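Local coordinates for protein predicted sugar phosphatases of the HAD superfamily (Cytophaga hutchinsonii, PDB 2HX1) that is predicted to be a magnesium-binding sugar phosphatase of the HAD superfamily, probably hydrolysing phosphate esters of small sugar-like substrates, at residues A164-T169 against I182-V187. Numbering follows the deposited sequence.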
ATOM      1  N   ALA A 164      10.787  -7.417 -15.664  1.00 21.98           N
ATOM      2  CA  ALA A 164       9.399  -7.337 -16.084  1.00 20.47           C
ATOM      3  C   ALA A 164       9.114  -5.867 -16.393  1.00 20.66           C
ATOM      4  O   ALA A 164       9.306  -5.000 -15.521  1.00 17.85           O
ATOM      5  CB  ALA A 164       8.461  -7.863 -14.995  1.00 19.34           C
ATOM      6  N   ILE A 165       8.702  -5.594 -17.635  1.00 20.28           N
ATOM      7  CA  ILE A 165       8.548  -4.219 -18.171  1.00 21.35           C
ATOM      8  C   ILE A 165       7.080  -3.952 -18.594  1.00 20.39           C
ATOM      9  O   ILE A 165       6.424  -4.795 -19.235  1.00 19.48           O
ATOM     10  CB  ILE A 165       9.488  -4.016 -19.408  1.00 23.87           C
ATOM     11  CG1 ILE A 165      10.948  -4.252 -19.046  1.00 24.79           C
ATOM     12  CG2 ILE A 165       9.406  -2.593 -20.020  1.00 20.36           C
ATOM     13  CD1 ILE A 165      11.811  -4.447 -20.257  1.00 25.13           C
ATOM     14  N   VAL A 166       6.562  -2.776 -18.272  1.00 22.18           N
ATOM     15  CA  VAL A 166       5.274  -2.331 -18.799  1.00 20.54           C
ATOM     16  C   VAL A 166       5.325  -0.819 -19.025  1.00 19.88           C
ATOM     17  O   VAL A 166       6.056  -0.125 -18.334  1.00 20.61           O
ATOM     18  CB  VAL A 166       4.099  -2.720 -17.800  1.00 19.55           C
ATOM     19  CG1 VAL A 166       4.217  -1.961 -16.450  1.00 21.57           C
ATOM     20  CG2 VAL A 166       2.710  -2.482 -18.439  1.00 17.21           C
ATOM     21  N   ALA A 167       4.536  -0.321 -19.976  1.00 20.13           N
ATOM     22  CA  ALA A 167       4.243   1.119 -20.121  1.00 21.55           C
ATOM     23  C   ALA A 167       3.403   1.567 -18.931  1.00 23.44           C
ATOM     24  O   ALA A 167       2.473   0.864 -18.524  1.00 24.67           O
ATOM     25  CB  ALA A 167       3.457   1.386 -21.395  1.00 19.44           C
ATOM     26  N   ASN A 168       3.704   2.743 -18.406  1.00 24.94           N
ATOM     27  CA  ASN A 168       3.045   3.247 -17.205  1.00 23.71           C
ATOM     28  C   ASN A 168       1.675   3.818 -17.533  1.00 24.24           C
ATOM     29  O   ASN A 168       1.420   5.005 -17.314  1.00 22.25           O
ATOM     30  CB  ASN A 168       3.903   4.315 -16.544  1.00 21.21           C
ATOM     31  CG  ASN A 168       3.447   4.626 -15.144  1.00 26.36           C
ATOM     32  OD1 ASN A 168       3.117   3.725 -14.395  1.00 25.39           O
ATOM     33  ND2 ASN A 168       3.426   5.901 -14.783  1.00 23.39           N
ATOM     34  N   THR A 169       0.779   2.978 -18.038  1.00 22.16           N
ATOM     35  CA  THR A 169      -0.522   3.479 -18.446  1.00 22.85           C
ATOM     36  C   THR A 169      -1.357   3.635 -17.173  1.00 23.17           C
ATOM     37  O   THR A 169      -0.972   3.185 -16.080  1.00 22.91           O
ATOM     38  CB  THR A 169      -1.233   2.531 -19.455  1.00 21.71           C
ATOM     39  OG1 THR A 169      -1.766   1.393 -18.768  1.00 21.61           O
ATOM     40  CG2 THR A 169      -0.279   2.053 -20.598  1.00 18.28           C
ATOM     41  N   ILE A 182      -9.807  -2.581 -17.888  1.00 21.26           N
ATOM     42  CA  ILE A 182      -8.506  -2.666 -17.261  1.00 20.59           C
ATOM     43  C   ILE A 182      -7.453  -2.581 -18.369  1.00 22.73           C
ATOM     44  O   ILE A 182      -7.525  -3.326 -19.354  1.00 22.15           O
ATOM     45  CB  ILE A 182      -8.373  -3.968 -16.469  1.00 20.61           C
ATOM     46  CG1 ILE A 182      -9.424  -4.021 -15.353  1.00 20.32           C
ATOM     47  CG2 ILE A 182      -7.015  -4.087 -15.858  1.00 18.98           C
ATOM     48  CD1 ILE A 182      -9.606  -5.410 -14.758  1.00 22.14           C
ATOM     49  N   ALA A 183      -6.500  -1.661 -18.205  1.00 21.99           N
ATOM     50  CA  ALA A 183      -5.438  -1.408 -19.188  1.00 21.09           C
ATOM     51  C   ALA A 183      -4.244  -2.233 -18.813  1.00 21.84           C
ATOM     52  O   ALA A 183      -4.208  -2.830 -17.735  1.00 25.84           O
ATOM     53  CB  ALA A 183      -5.044   0.058 -19.227  1.00 20.44           C
ATOM     54  N   ILE A 184      -3.254  -2.271 -19.702  1.00 20.85           N
ATOM     55  CA  ILE A 184      -2.074  -3.128 -19.492  1.00 21.84           C
ATOM     56  C   ILE A 184      -1.315  -2.732 -18.193  1.00 21.95           C
ATOM     57  O   ILE A 184      -0.828  -3.595 -17.445  1.00 18.46           O
ATOM     58  CB  ILE A 184      -1.193  -3.194 -20.754  1.00 19.36           C
ATOM     59  CG1 ILE A 184      -0.193  -4.353 -20.651  1.00 24.23           C
ATOM     60  CG2 ILE A 184      -0.505  -1.807 -21.067  1.00 16.40           C
ATOM     61  CD1 ILE A 184      -0.847  -5.789 -20.491  1.00 19.26           C
ATOM     62  N   GLY A 185      -1.284  -1.427 -17.890  1.00 22.33           N
ATOM     63  CA  GLY A 185      -0.681  -0.956 -16.644  1.00 21.42           C
ATOM     64  C   GLY A 185      -1.420  -1.481 -15.455  1.00 20.12           C
ATOM     65  O   GLY A 185      -0.834  -1.752 -14.405  1.00 22.43           O
ATOM     66  N   GLY A 186      -2.722  -1.627 -15.612  1.00 22.46           N
ATOM     67  CA  GLY A 186      -3.574  -2.169 -14.557  1.00 21.76           C
ATOM     68  C   GLY A 186      -3.332  -3.646 -14.375  1.00 21.84           C
ATOM     69  O   GLY A 186      -3.320  -4.132 -13.264  1.00 21.11           O
ATOM     70  N   VAL A 187      -3.122  -4.360 -15.469  1.00 21.08           N
ATOM     71  CA  VAL A 187      -2.732  -5.761 -15.383  1.00 21.28           C
ATOM     72  C   VAL A 187      -1.419  -5.920 -14.594  1.00 21.95           C
ATOM     73  O   VAL A 187      -1.293  -6.828 -13.777  1.00 21.76           O
ATOM     74  CB  VAL A 187      -2.620  -6.400 -16.787  1.00 21.28           C
ATOM     75  CG1 VAL A 187      -2.030  -7.837 -16.726  1.00 16.30           C
ATOM     76  CG2 VAL A 187      -3.969  -6.418 -17.436  1.00 17.54           C
TER
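In the cap of this HAD-family protein, the carboxyl end of parallel strand 164-167 meets the first turn of helix 184-195 beside a bound buffer molecule, EPE, and illustrates how a loop leaving a strand can engage the amino end of a helix. Past Ala167 the chain makes an inverse gamma turn centred on Asn168, which brings Thr169 over the helix start, its CA 4.8 Å from the CA of Gly185. OG1 of Thr169 sits between its own backbone N and carbonyl carbon (chi1 76°), where it accepts a moderately bent hydrogen bond from Gly185 N (3.0 Å to OG1, 138° at the hydrogen). A CB on Gly185 would run into that same hydroxyl, so the close approach depends on the bare backbone. The methyl of Ala183, the N-cap residue, flanks the bond, its CB 3.6 Å from Thr169 OG1. The side chains of Thr169 and Ile184 cross obliquely, Thr169 CG2 meeting Ile184 CG2 at 3.9 Å. Deeper in, Val166 projects from the strand toward the carbonyl of Ile184, and its CG2 lies 4.1 Å from Ile184 CG1; Leu138 of strand 133-138 touches both side chains. An alanine in place of Thr169 would remove both OG1 and CG2, and would probably loosen the seam between loop and helix by costing Gly185 N its acceptor and Ile184 CG2 its methyl neighbour. The side chain of Thr169 comes within about 3 Å of EPE, and the partial negative charge of its oxygen would probably be well placed at the amino end of the helix.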